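Local coordinates for protein nucleoside permease NupG (Escherichia coli K-12, PDB 7DLA) that transports purine and pyrimidine nucleosides across the inner membrane, driven by the proton motive force, as a broad-specificity symporter of the major facilitator superfamily, at residues M85-T90 against Q161-A166; V61-L66 against A185-N190; V283-I288 against A397-F402; A296-G301 against L313-Y318. The protein carries 1 engineered substitution. All coordinates share one frame; numbering follows the deposited sequence.

In the fold
The four contacts fall into two pairs. Interactions 1 and 2 belong to the N-terminal part of the chain. The segments of interaction 2 lie outside those of interaction 1 in sequence, and the two contacts have centres about 34 Å apart. Interactions 3 and 4 follow in the C-terminal part. Both use helix 253-299, with centres about 20 Å apart, and the segments of interaction 3 bracket those of interaction 4. Interactions 1 and 4 lie toward the periplasmic side, centres about 31 Å apart. Interactions 2 and 3 lie toward the cytoplasm, centres about 39 Å apart. No two contacts touch. They tie helices, and in interaction 2 a cytoplasmic loop, toward both sides of the membrane.

Interaction 1. Residues M85-T90 against Q161-A166; sequences MAAQVT and QLYIGA
Leu162 reaches Ala86 and Ala87 with CG anti to its own carbonyl carbon and beside the backbone N (chi1 -82°). The second torsion sets CD1 anti to CA, so the chain is extended and this methyl leads. Leu162 CD1 lies 3.6 Å from Ala86 CB and also touches the backbone where Ala86 joins Ala87. Nearer its root, Leu162 CB meets Ala87 CB at 3.8 Å. The CA atoms of Ala87 and Leu162 come within 5.6 Å, a close approach that the small side chain of Ala87 permits.

The Tyr163 ring also takes Ala87 CB. This methyl sits over the centre of the ring, 3.9 Å from the ring centroid and 10° off the ring normal. This is a CH-pi contact over the face. Farther out, Tyr163 OH lies 3.6 Å from Gln88 CG, and the amide and ring planes are 45° apart. No hydrogen bond crosses the contact.

Ala86 to Val89 form a type I turn, with a bond of 3.1 Å from Val89 N to Ala86 O. The turn carries the chain on toward the periplasmic side. Around the contact, Trp21 and Leu83 pack on Leu162, and the ring of Phe84 meets that of Tyr163. Val98 of helix 92-122 touches Ala86, so this part of the chain lies between helix 160-177 and helix 92-122.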
loop_
_atom_site.group_PDB
_atom_site.type_symbol
_atom_site.label_atom_id
_atom_site.label_comp_id
_atom_site.label_asym_id
_atom_site.label_seq_id
_atom_site.Cartn_x
_atom_site.Cartn_y
_atom_site.Cartn_z
ATOM N N MET A 85 2.766 -12.211 -17.911
ATOM C CA MET A 85 1.457 -12.577 -18.464
ATOM C C MET A 85 0.466 -11.428 -18.389
ATOM O O MET A 85 -0.431 -11.307 -19.230
ATOM C CB MET A 85 0.859 -13.771 -17.735
ATOM C CG MET A 85 1.475 -15.107 -17.994
ATOM S SD MET A 85 0.616 -16.305 -16.948
ATOM C CE MET A 85 -0.638 -16.975 -18.065
ATOM N N ALA A 86 0.584 -10.601 -17.356
ATOM C CA ALA A 86 -0.366 -9.514 -17.153
ATOM C C ALA A 86 -0.216 -8.457 -18.241
ATOM O O ALA A 86 -1.213 -7.858 -18.675
ATOM C CB ALA A 86 -0.181 -8.912 -15.745
ATOM N N ALA A 87 1.020 -8.227 -18.704
ATOM C CA ALA A 87 1.196 -7.363 -19.869
ATOM C C ALA A 87 0.583 -7.951 -21.146
ATOM O O ALA A 87 0.488 -7.244 -22.153
ATOM C CB ALA A 87 2.669 -7.051 -20.069
ATOM N N GLN A 88 0.134 -9.206 -21.127
ATOM C CA GLN A 88 -0.577 -9.816 -22.245
ATOM C C GLN A 88 -2.062 -10.037 -21.966
ATOM O O GLN A 88 -2.744 -10.742 -22.717
ATOM C CB GLN A 88 0.097 -11.132 -22.634
ATOM C CG GLN A 88 1.570 -10.997 -22.958
ATOM C CD GLN A 88 1.948 -11.930 -24.089
ATOM O OE1 GLN A 88 2.020 -13.153 -23.901
ATOM N NE2 GLN A 88 2.072 -11.373 -25.303
ATOM N N VAL A 89 -2.583 -9.441 -20.914
ATOM C CA VAL A 89 -3.964 -9.642 -20.511
ATOM C C VAL A 89 -4.788 -8.498 -21.075
ATOM O O VAL A 89 -4.381 -7.330 -20.990
ATOM C CB VAL A 89 -4.080 -9.718 -18.981
ATOM C CG1 VAL A 89 -5.447 -9.257 -18.533
ATOM C CG2 VAL A 89 -3.771 -11.137 -18.502
ATOM N N THR A 90 -5.937 -8.825 -21.660
ATOM C CA THR A 90 -6.748 -7.811 -22.308
ATOM C C THR A 90 -8.130 -7.625 -21.684
ATOM O O THR A 90 -8.769 -6.610 -21.967
ATOM C CB THR A 90 -6.873 -8.132 -23.809
ATOM O OG1 THR A 90 -7.900 -7.334 -24.391
ATOM C CG2 THR A 90 -7.224 -9.585 -24.012
ATOM N N GLN A 161 5.140 -0.922 -18.335
ATOM C CA GLN A 161 5.394 -0.899 -16.900
ATOM C C GLN A 161 5.448 -2.312 -16.341
ATOM O O GLN A 161 6.313 -2.631 -15.515
ATOM C CB GLN A 161 4.310 -0.076 -16.208
ATOM C CG GLN A 161 2.929 -0.689 -16.343
ATOM C CD GLN A 161 1.866 0.130 -15.658
ATOM O OE1 GLN A 161 2.082 1.298 -15.408
ATOM N NE2 GLN A 161 0.706 -0.458 -15.386
ATOM N N LEU A 162 4.575 -3.190 -16.846
ATOM C CA LEU A 162 4.469 -4.554 -16.338
ATOM C C LEU A 162 5.672 -5.398 -16.760
ATOM O O LEU A 162 6.193 -6.211 -15.974
ATOM C CB LEU A 162 3.176 -5.171 -16.856
ATOM C CG LEU A 162 1.865 -4.862 -16.134
ATOM C CD1 LEU A 162 0.781 -5.656 -16.785
ATOM C CD2 LEU A 162 1.893 -5.149 -14.642
ATOM N N TYR A 163 6.126 -5.228 -18.004
ATOM C CA TYR A 163 7.327 -5.937 -18.431
ATOM C C TYR A 163 8.498 -5.550 -17.551
ATOM O O TYR A 163 9.268 -6.408 -17.113
ATOM C CB TYR A 163 7.622 -5.647 -19.910
ATOM C CG TYR A 163 6.904 -6.622 -20.788
ATOM C CD1 TYR A 163 6.690 -7.908 -20.348
ATOM C CD2 TYR A 163 6.379 -6.247 -22.014
ATOM C CE1 TYR A 163 6.014 -8.812 -21.097
ATOM C CE2 TYR A 163 5.674 -7.159 -22.787
ATOM C CZ TYR A 163 5.502 -8.451 -22.313
ATOM O OH TYR A 163 4.814 -9.415 -23.016
ATOM N N ILE A 164 8.606 -4.259 -17.242
ATOM C CA ILE A 164 9.698 -3.758 -16.414
ATOM C C ILE A 164 9.605 -4.319 -14.994
ATOM O O ILE A 164 10.612 -4.702 -14.395
ATOM C CB ILE A 164 9.668 -2.222 -16.424
ATOM C CG1 ILE A 164 9.736 -1.724 -17.862
ATOM C CG2 ILE A 164 10.800 -1.653 -15.599
ATOM C CD1 ILE A 164 9.741 -0.232 -17.969
ATOM N N GLY A 165 8.405 -4.365 -14.425
ATOM C CA GLY A 165 8.263 -4.942 -13.100
ATOM C C GLY A 165 8.681 -6.399 -13.048
ATOM O O GLY A 165 9.382 -6.826 -12.128
ATOM N N ALA A 166 8.241 -7.192 -14.025
ATOM C CA ALA A 166 8.709 -8.579 -14.093
ATOM C C ALA A 166 10.227 -8.661 -14.263
ATOM O O ALA A 166 10.881 -9.556 -13.710
ATOM C CB ALA A 166 8.009 -9.308 -15.243
#

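Interaction 2. Residues V61-L66 against A185-N190; sequences VADKWL and AKQQAN
Asp63 meets Gln188 at the end of helix 37-64, where the Ala-Asp-Lys sequence fits motif A of the major facilitator superfamily. Gln188 N donates to Asp63 OD2 at 2.8 Å. The N-H meets the carboxylate on its syn side, 25° out of the plane, and the bond is bent to 136°. With CG anti to the backbone N (chi1 -151°), the Asp63 side chain turns toward loop 185-190. The Asp63 and Gln188 side chains cross at about a right angle. The other oxygen, Asp63 OD1, faces the methyl of Ala185, with CB at 3.3 Å.

Next, Lys186 N makes a weak bond of 3.1 Å to Asp63 O. The Lys64 chain brushes a carbonyl, its CG 3.8 Å from Gln188 O. An alanine at Asp63 would probably leave Gln188 N without this acceptor and the loop held here mainly by the weak backbone bond.

The loop follows helix 160-177 in the cytoplasmic linker between the two halves of the transporter. Farther out, Val71 of helix 68-86 packs on Val61 and Leu66. The end of helix 37-64 is closed by Val61 O, which accepts from Lys64 N, Trp65 N and Leu66 N, the shortest being Trp65 N at 2.9 Å.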
loop_
_atom_site.group_PDB
_atom_site.type_symbol
_atom_site.label_atom_id
_atom_site.label_comp_id
_atom_site.label_asym_id
_atom_site.label_seq_id
_atom_site.Cartn_x
_atom_site.Cartn_y
_atom_site.Cartn_z
ATOM N N VAL A 61 5.291 -20.966 7.081
ATOM C CA VAL A 61 6.172 -21.951 6.446
ATOM C C VAL A 61 7.630 -21.514 6.565
ATOM O O VAL A 61 8.521 -22.340 6.803
ATOM C CB VAL A 61 5.786 -22.226 4.976
ATOM C CG1 VAL A 61 4.293 -22.490 4.831
ATOM C CG2 VAL A 61 6.274 -21.148 4.047
ATOM N N ALA A 62 7.895 -20.208 6.430
ATOM C CA ALA A 62 9.241 -19.687 6.647
ATOM C C ALA A 62 9.762 -20.090 8.013
ATOM O O ALA A 62 10.934 -20.464 8.155
ATOM C CB ALA A 62 9.243 -18.167 6.507
ATOM N N ASP A 63 8.890 -20.030 9.031
ATOM C CA ASP A 63 9.298 -20.373 10.392
ATOM C C ASP A 63 9.394 -21.873 10.650
ATOM O O ASP A 63 10.060 -22.272 11.614
ATOM C CB ASP A 63 8.360 -19.768 11.430
ATOM C CG ASP A 63 9.076 -19.478 12.743
ATOM O OD1 ASP A 63 9.964 -18.599 12.776
ATOM O OD2 ASP A 63 8.798 -20.192 13.732
ATOM N N LYS A 64 8.742 -22.729 9.850
ATOM C CA LYS A 64 8.803 -24.141 10.234
ATOM C C LYS A 64 9.362 -25.113 9.188
ATOM O O LYS A 64 10.002 -26.083 9.595
ATOM C CB LYS A 64 7.425 -24.656 10.722
ATOM C CG LYS A 64 6.928 -24.021 12.057
ATOM C CD LYS A 64 5.550 -24.529 12.480
ATOM C CE LYS A 64 5.235 -25.836 11.749
ATOM N NZ LYS A 64 4.173 -26.665 12.378
ATOM N N TRP A 65 9.159 -24.918 7.881
ATOM C CA TRP A 65 9.587 -25.964 6.936
ATOM C C TRP A 65 10.548 -25.541 5.809
ATOM O O TRP A 65 11.114 -26.425 5.155
ATOM C CB TRP A 65 8.378 -26.660 6.279
ATOM C CG TRP A 65 7.211 -27.082 7.166
ATOM C CD1 TRP A 65 7.090 -28.261 7.852
ATOM C CD2 TRP A 65 5.949 -26.396 7.337
ATOM N NE1 TRP A 65 5.872 -28.316 8.487
ATOM C CE2 TRP A 65 5.153 -27.188 8.182
ATOM C CE3 TRP A 65 5.428 -25.179 6.878
ATOM C CZ2 TRP A 65 3.870 -26.801 8.574
ATOM C CZ3 TRP A 65 4.155 -24.802 7.275
ATOM C CH2 TRP A 65 3.395 -25.607 8.107
ATOM N N LEU A 66 10.752 -24.259 5.552
ATOM C CA LEU A 66 11.479 -23.879 4.361
ATOM C C LEU A 66 12.165 -22.557 4.632
ATOM O O LEU A 66 11.537 -21.613 5.101
ATOM C CB LEU A 66 10.543 -23.738 3.166
ATOM C CG LEU A 66 11.095 -24.087 1.789
ATOM C CD1 LEU A 66 10.040 -24.056 0.672
ATOM C CD2 LEU A 66 12.240 -23.226 1.482
ATOM N N ALA A 185 13.724 -20.403 11.255
ATOM C CA ALA A 185 13.926 -19.770 12.554
ATOM C C ALA A 185 13.445 -20.663 13.689
ATOM O O ALA A 185 14.087 -20.737 14.749
ATOM C CB ALA A 185 13.212 -18.419 12.591
ATOM N N LYS A 186 12.304 -21.332 13.492
ATOM C CA LYS A 186 11.738 -22.267 14.472
ATOM C C LYS A 186 11.504 -21.582 15.813
ATOM O O LYS A 186 11.558 -22.219 16.869
ATOM C CB LYS A 186 12.642 -23.489 14.649
ATOM C CG LYS A 186 12.194 -24.805 13.931
ATOM C CD LYS A 186 13.279 -25.910 14.142
ATOM C CE LYS A 186 12.964 -27.209 13.348
ATOM N NZ LYS A 186 13.870 -28.353 13.819
ATOM N N GLN A 187 11.242 -20.270 15.766
ATOM C CA GLN A 187 10.911 -19.525 16.980
ATOM C C GLN A 187 9.498 -19.859 17.441
ATOM O O GLN A 187 9.265 -20.113 18.628
ATOM C CB GLN A 187 11.061 -18.029 16.718
ATOM C CG GLN A 187 12.372 -17.452 17.186
ATOM C CD GLN A 187 12.647 -16.139 16.525
ATOM O OE1 GLN A 187 11.971 -15.777 15.561
ATOM N NE2 GLN A 187 13.656 -15.417 17.019
ATOM N N GLN A 188 8.555 -19.874 16.502
ATOM C CA GLN A 188 7.203 -20.382 16.698
ATOM C C GLN A 188 7.238 -21.897 16.595
ATOM O O GLN A 188 7.440 -22.451 15.504
ATOM C CB GLN A 188 6.285 -19.812 15.635
ATOM C CG GLN A 188 6.044 -18.360 15.708
ATOM C CD GLN A 188 5.184 -17.973 14.549
ATOM O OE1 GLN A 188 5.184 -18.667 13.520
ATOM N NE2 GLN A 188 4.396 -16.904 14.706
ATOM N N ALA A 189 7.032 -22.572 17.718
ATOM C CA ALA A 189 7.178 -24.014 17.706
ATOM C C ALA A 189 6.137 -24.609 18.622
ATOM O O ALA A 189 5.268 -25.375 18.192
ATOM C CB ALA A 189 8.603 -24.402 18.116
ATOM N N ASN A 190 6.241 -24.247 19.887
ATOM C CA ASN A 190 5.228 -24.468 20.901
ATOM C C ASN A 190 4.024 -23.564 20.742
ATOM O O ASN A 190 3.114 -23.647 21.562
ATOM C CB ASN A 190 5.894 -24.292 22.264
ATOM C CG ASN A 190 6.732 -25.544 22.629
ATOM O OD1 ASN A 190 6.135 -26.571 23.114
ATOM N ND2 ASN A 190 8.050 -25.571 22.167
#

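Interaction 3. Residues V283-I288 against A397-F402; sequences VMMISI and AFMAMF
Phe398 meets Met284, Met285 and Ile288 of helix 253-299. Its CG is anti to the backbone N (chi1 -173°), which turns it toward that helix. Ile288 CD1 lies 3.7 Å from Phe398 CG, near the root of the ring. At the far end, Met284 CE comes to the ring edge, near its plane, 3.9 Å from Phe398 CZ. Met285 SD approaches obliquely, 3.8 Å from Phe398 CD2. The Met285 and Phe398 side chains slide past each other in opposite directions, whereas Met284 crosses Phe398 at about a right angle.

Met399 comes next, its chain extended beyond CG. Its CE touches Met285 CE at 3.8 Å, and these two side chains also cross at about a right angle. The bend of Met285 at chi2 (72°) places SD on the side of helix 380-402.

Phe402 is the last to join. Its ring takes Met285 SD obliquely, with Phe402 CE1 at 4.3 Å. One sulfur thus touches two phenylalanines one helical turn apart.

Phe216 of helix 208-222 meets the Phe398 ring, and Phe213 of the same helix packs on Met284. The axes of segments 283-288 and 397-402 run antiparallel (168°), 11.1 Å apart at closest approach. The wide spacing is filled by long side chains. Met284 and Met285 make Met-aromatic contacts with Phe398, here between two antiparallel transmembrane helices in the C-terminal half of an MFS fold.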
loop_
_atom_site.group_PDB
_atom_site.type_symbol
_atom_site.label_atom_id
_atom_site.label_comp_id
_atom_site.label_asym_id
_atom_site.label_seq_id
_atom_site.Cartn_x
_atom_site.Cartn_y
_atom_site.Cartn_z
ATOM N N VAL A 283 -3.211 12.055 17.399
ATOM C CA VAL A 283 -2.508 11.821 16.141
ATOM C C VAL A 283 -3.424 11.113 15.143
ATOM O O VAL A 283 -3.476 11.477 13.954
ATOM C CB VAL A 283 -1.194 11.068 16.401
ATOM C CG1 VAL A 283 -0.812 10.233 15.208
ATOM C CG2 VAL A 283 -0.095 12.081 16.728
ATOM N N MET A 284 -4.205 10.136 15.623
ATOM C CA MET A 284 -5.210 9.493 14.775
ATOM C C MET A 284 -6.236 10.499 14.243
ATOM O O MET A 284 -6.703 10.389 13.095
ATOM C CB MET A 284 -5.902 8.370 15.554
ATOM C CG MET A 284 -5.396 6.948 15.235
ATOM S SD MET A 284 -6.362 5.628 16.041
ATOM C CE MET A 284 -6.337 6.232 17.734
ATOM N N MET A 285 -6.590 11.495 15.051
ATOM C CA MET A 285 -7.497 12.527 14.572
ATOM C C MET A 285 -6.848 13.365 13.483
ATOM O O MET A 285 -7.524 13.773 12.533
ATOM C CB MET A 285 -7.936 13.427 15.720
ATOM C CG MET A 285 -9.105 14.375 15.407
ATOM S SD MET A 285 -10.721 13.549 15.254
ATOM C CE MET A 285 -11.565 14.624 14.097
ATOM N N ILE A 286 -5.549 13.661 13.615
ATOM C CA ILE A 286 -4.863 14.432 12.576
ATOM C C ILE A 286 -4.899 13.659 11.265
ATOM O O ILE A 286 -5.041 14.228 10.174
ATOM C CB ILE A 286 -3.412 14.754 12.984
ATOM C CG1 ILE A 286 -3.346 15.430 14.341
ATOM C CG2 ILE A 286 -2.864 15.798 12.072
ATOM C CD1 ILE A 286 -1.940 15.568 14.892
ATOM N N SER A 287 -4.795 12.339 11.356
ATOM C CA SER A 287 -4.913 11.526 10.153
ATOM C C SER A 287 -6.300 11.665 9.534
ATOM O O SER A 287 -6.447 11.927 8.331
ATOM C CB SER A 287 -4.607 10.067 10.482
ATOM O OG SER A 287 -5.371 9.197 9.674
ATOM N N ILE A 288 -7.334 11.482 10.343
ATOM C CA ILE A 288 -8.686 11.486 9.799
ATOM C C ILE A 288 -9.042 12.847 9.201
ATOM O O ILE A 288 -9.720 12.934 8.175
ATOM C CB ILE A 288 -9.675 11.066 10.890
ATOM C CG1 ILE A 288 -9.789 9.555 10.924
ATOM C CG2 ILE A 288 -11.016 11.675 10.643
ATOM C CD1 ILE A 288 -10.451 9.083 12.158
ATOM N N ALA A 397 -17.805 10.384 13.588
ATOM C CA ALA A 397 -17.919 9.207 14.427
ATOM C C ALA A 397 -16.687 9.031 15.295
ATOM O O ALA A 397 -16.780 8.534 16.424
ATOM C CB ALA A 397 -18.161 7.979 13.577
ATOM N N PHE A 398 -15.512 9.417 14.800
ATOM C CA PHE A 398 -14.352 9.223 15.656
ATOM C C PHE A 398 -14.359 10.207 16.810
ATOM O O PHE A 398 -14.036 9.830 17.938
ATOM C CB PHE A 398 -13.069 9.335 14.843
ATOM C CG PHE A 398 -11.831 8.971 15.620
ATOM C CD1 PHE A 398 -11.403 7.654 15.677
ATOM C CD2 PHE A 398 -11.112 9.932 16.306
ATOM C CE1 PHE A 398 -10.271 7.309 16.387
ATOM C CE2 PHE A 398 -9.984 9.586 17.028
ATOM C CZ PHE A 398 -9.565 8.278 17.063
ATOM N N MET A 399 -14.757 11.451 16.537
ATOM C CA MET A 399 -14.936 12.453 17.582
ATOM C C MET A 399 -15.921 11.982 18.659
ATOM O O MET A 399 -15.674 12.165 19.860
ATOM C CB MET A 399 -15.391 13.744 16.922
ATOM C CG MET A 399 -14.352 14.847 16.894
ATOM S SD MET A 399 -14.859 16.116 15.714
ATOM C CE MET A 399 -13.550 17.334 15.892
ATOM N N ALA A 400 -17.034 11.365 18.245
ATOM C CA ALA A 400 -17.914 10.699 19.198
ATOM C C ALA A 400 -17.129 9.707 20.041
ATOM O O ALA A 400 -17.094 9.833 21.264
ATOM C CB ALA A 400 -19.077 10.006 18.491
ATOM N N MET A 401 -16.459 8.737 19.408
ATOM C CA MET A 401 -15.772 7.717 20.204
ATOM C C MET A 401 -14.718 8.298 21.162
ATOM O O MET A 401 -14.557 7.760 22.264
ATOM C CB MET A 401 -15.110 6.643 19.339
ATOM C CG MET A 401 -13.726 6.186 19.909
ATOM S SD MET A 401 -13.004 4.665 19.276
ATOM C CE MET A 401 -11.477 4.662 20.175
ATOM N N PHE A 402 -13.989 9.370 20.803
ATOM C CA PHE A 402 -12.838 9.750 21.629
ATOM C C PHE A 402 -13.093 10.972 22.520
ATOM O O PHE A 402 -12.151 11.446 23.162
ATOM C CB PHE A 402 -11.579 9.999 20.781
ATOM C CG PHE A 402 -11.381 11.449 20.321
ATOM C CD1 PHE A 402 -12.383 12.164 19.685
ATOM C CD2 PHE A 402 -10.181 12.126 20.607
ATOM C CE1 PHE A 402 -12.177 13.496 19.288
ATOM C CE2 PHE A 402 -9.965 13.456 20.201
ATOM C CZ PHE A 402 -10.968 14.137 19.550
#

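Interaction 4. Residues A296-G301 against L313-Y318; sequences ALFAYG and LSMIVY
Met315 touches Phe298 although its CB points away from the other segment. The chain bends at chi2 (50°) and again at chi3, and this brings CE back to the ring. Met315 CE lies in the ring plane at its edge, 3.5 Å from Phe298 CE1. The sulfur is also at the edge, 5.5 Å from the ring centroid, which makes a Met-aromatic contact. The two side chains cross at about a right angle.

Ser314 OG comes obliquely to the same ring, 3.2 Å from Phe298 CD1. This hydroxyl is hydrogen-bonded to NH1 of Arg294, which lies on the same helix as Phe298. Leu297 covers the other part of the contact. Its CB meets Ser314 CB at 3.6 Å, and its CD1 lies 3.5 Å from Leu313 CB. An alanine at Phe298 would remove the ring that meets Met315 CE and Trp384, and would probably leave a gap beside both.

The segments lie on helices 253-299 and 305-335, in the consecutive transmembrane spans 281-300 and 306-326. Leu310 also packs on Leu297. The Phe298 ring meets Trp384 of helix 380-402 edge-to-face and Phe234 of helix 226-236, so it lies where four helices come together.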
loop_
_atom_site.group_PDB
_atom_site.type_symbol
_atom_site.label_atom_id
_atom_site.label_comp_id
_atom_site.label_asym_id
_atom_site.label_seq_id
_atom_site.Cartn_x
_atom_site.Cartn_y
_atom_site.Cartn_z
ATOM N N ALA A 296 -10.549 16.865 -0.518
ATOM C CA ALA A 296 -11.054 18.194 -0.851
ATOM C C ALA A 296 -10.135 18.914 -1.833
ATOM O O ALA A 296 -10.608 19.573 -2.767
ATOM C CB ALA A 296 -11.216 19.021 0.418
ATOM N N LEU A 297 -8.818 18.798 -1.638
ATOM C CA LEU A 297 -7.876 19.477 -2.520
ATOM C C LEU A 297 -7.803 18.825 -3.915
ATOM O O LEU A 297 -7.565 19.515 -4.922
ATOM C CB LEU A 297 -6.508 19.524 -1.838
ATOM C CG LEU A 297 -6.354 20.544 -0.715
ATOM C CD1 LEU A 297 -5.019 20.404 -0.093
ATOM C CD2 LEU A 297 -6.496 21.960 -1.221
ATOM N N PHE A 298 -7.990 17.501 -3.980
ATOM C CA PHE A 298 -8.160 16.805 -5.257
ATOM C C PHE A 298 -9.407 17.272 -5.997
ATOM O O PHE A 298 -9.394 17.394 -7.227
ATOM C CB PHE A 298 -8.234 15.306 -4.992
ATOM C CG PHE A 298 -6.974 14.573 -5.281
ATOM C CD1 PHE A 298 -5.754 15.085 -4.891
ATOM C CD2 PHE A 298 -7.027 13.280 -5.793
ATOM C CE1 PHE A 298 -4.601 14.375 -5.124
ATOM C CE2 PHE A 298 -5.885 12.555 -6.007
ATOM C CZ PHE A 298 -4.671 13.100 -5.676
ATOM N N ALA A 299 -10.501 17.503 -5.258
ATOM C CA ALA A 299 -11.764 17.941 -5.843
ATOM C C ALA A 299 -11.663 19.293 -6.542
ATOM O O ALA A 299 -12.350 19.518 -7.540
ATOM C CB ALA A 299 -12.836 17.997 -4.767
ATOM N N TYR A 300 -10.816 20.191 -6.069
ATOM C CA TYR A 300 -10.626 21.465 -6.740
ATOM C C TYR A 300 -9.293 21.576 -7.450
ATOM O O TYR A 300 -8.954 22.659 -7.936
ATOM C CB TYR A 300 -10.802 22.603 -5.744
ATOM C CG TYR A 300 -12.178 22.586 -5.180
ATOM C CD1 TYR A 300 -12.551 21.667 -4.217
ATOM C CD2 TYR A 300 -13.134 23.464 -5.659
ATOM C CE1 TYR A 300 -13.843 21.652 -3.710
ATOM C CE2 TYR A 300 -14.414 23.451 -5.180
ATOM C CZ TYR A 300 -14.770 22.549 -4.202
ATOM O OH TYR A 300 -16.059 22.555 -3.729
ATOM N N GLY A 301 -8.558 20.463 -7.516
ATOM C CA GLY A 301 -7.243 20.429 -8.179
ATOM C C GLY A 301 -7.351 20.703 -9.668
ATOM O O GLY A 301 -8.303 20.206 -10.288
ATOM N N LEU A 313 -0.410 20.686 -2.507
ATOM C CA LEU A 313 -0.875 20.691 -1.126
ATOM C C LEU A 313 -1.482 19.361 -0.736
ATOM O O LEU A 313 -1.167 18.812 0.326
ATOM C CB LEU A 313 -1.878 21.817 -0.937
ATOM C CG LEU A 313 -1.394 23.105 -0.288
ATOM C CD1 LEU A 313 -0.158 23.662 -0.925
ATOM C CD2 LEU A 313 -2.526 24.074 -0.489
ATOM N N SER A 314 -2.361 18.835 -1.580
ATOM C CA SER A 314 -2.933 17.526 -1.306
ATOM C C SER A 314 -1.855 16.466 -1.163
ATOM O O SER A 314 -1.876 15.676 -0.215
ATOM C CB SER A 314 -3.909 17.114 -2.401
ATOM O OG SER A 314 -4.417 15.819 -2.120
ATOM N N MET A 315 -0.944 16.383 -2.135
ATOM C CA MET A 315 0.189 15.462 -1.983
ATOM C C MET A 315 0.829 15.504 -0.604
ATOM O O MET A 315 0.964 14.469 0.058
ATOM C CB MET A 315 1.245 15.725 -3.049
ATOM C CG MET A 315 0.924 15.197 -4.373
ATOM S SD MET A 315 -0.650 15.531 -5.122
ATOM C CE MET A 315 -1.159 13.836 -5.369
ATOM N N ILE A 316 1.241 16.699 -0.175
ATOM C CA ILE A 316 1.871 16.853 1.140
ATOM C C ILE A 316 0.961 16.291 2.234
ATOM O O ILE A 316 1.391 15.517 3.100
ATOM C CB ILE A 316 2.185 18.333 1.413
ATOM C CG1 ILE A 316 3.179 18.899 0.390
ATOM C CG2 ILE A 316 2.705 18.476 2.855
ATOM C CD1 ILE A 316 4.449 18.184 0.387
ATOM N N VAL A 317 -0.319 16.680 2.204
ATOM C CA VAL A 317 -1.256 16.225 3.227
ATOM C C VAL A 317 -1.374 14.712 3.232
ATOM O O VAL A 317 -1.643 14.096 4.282
ATOM C CB VAL A 317 -2.634 16.896 3.058
ATOM C CG1 VAL A 317 -3.416 16.755 4.323
ATOM C CG2 VAL A 317 -2.466 18.363 2.854
ATOM N N TYR A 318 -1.162 14.092 2.082
ATOM C CA TYR A 318 -1.322 12.646 1.987
ATOM C C TYR A 318 -0.402 11.910 2.955
ATOM O O TYR A 318 -0.751 10.840 3.460
ATOM C CB TYR A 318 -1.038 12.182 0.554
ATOM C CG TYR A 318 -0.915 10.690 0.420
ATOM C CD1 TYR A 318 -2.037 9.886 0.311
ATOM C CD2 TYR A 318 0.316 10.081 0.459
ATOM C CE1 TYR A 318 -1.917 8.515 0.194
ATOM C CE2 TYR A 318 0.445 8.723 0.356
ATOM C CZ TYR A 318 -0.663 7.944 0.221
ATOM O OH TYR A 318 -0.488 6.584 0.113
#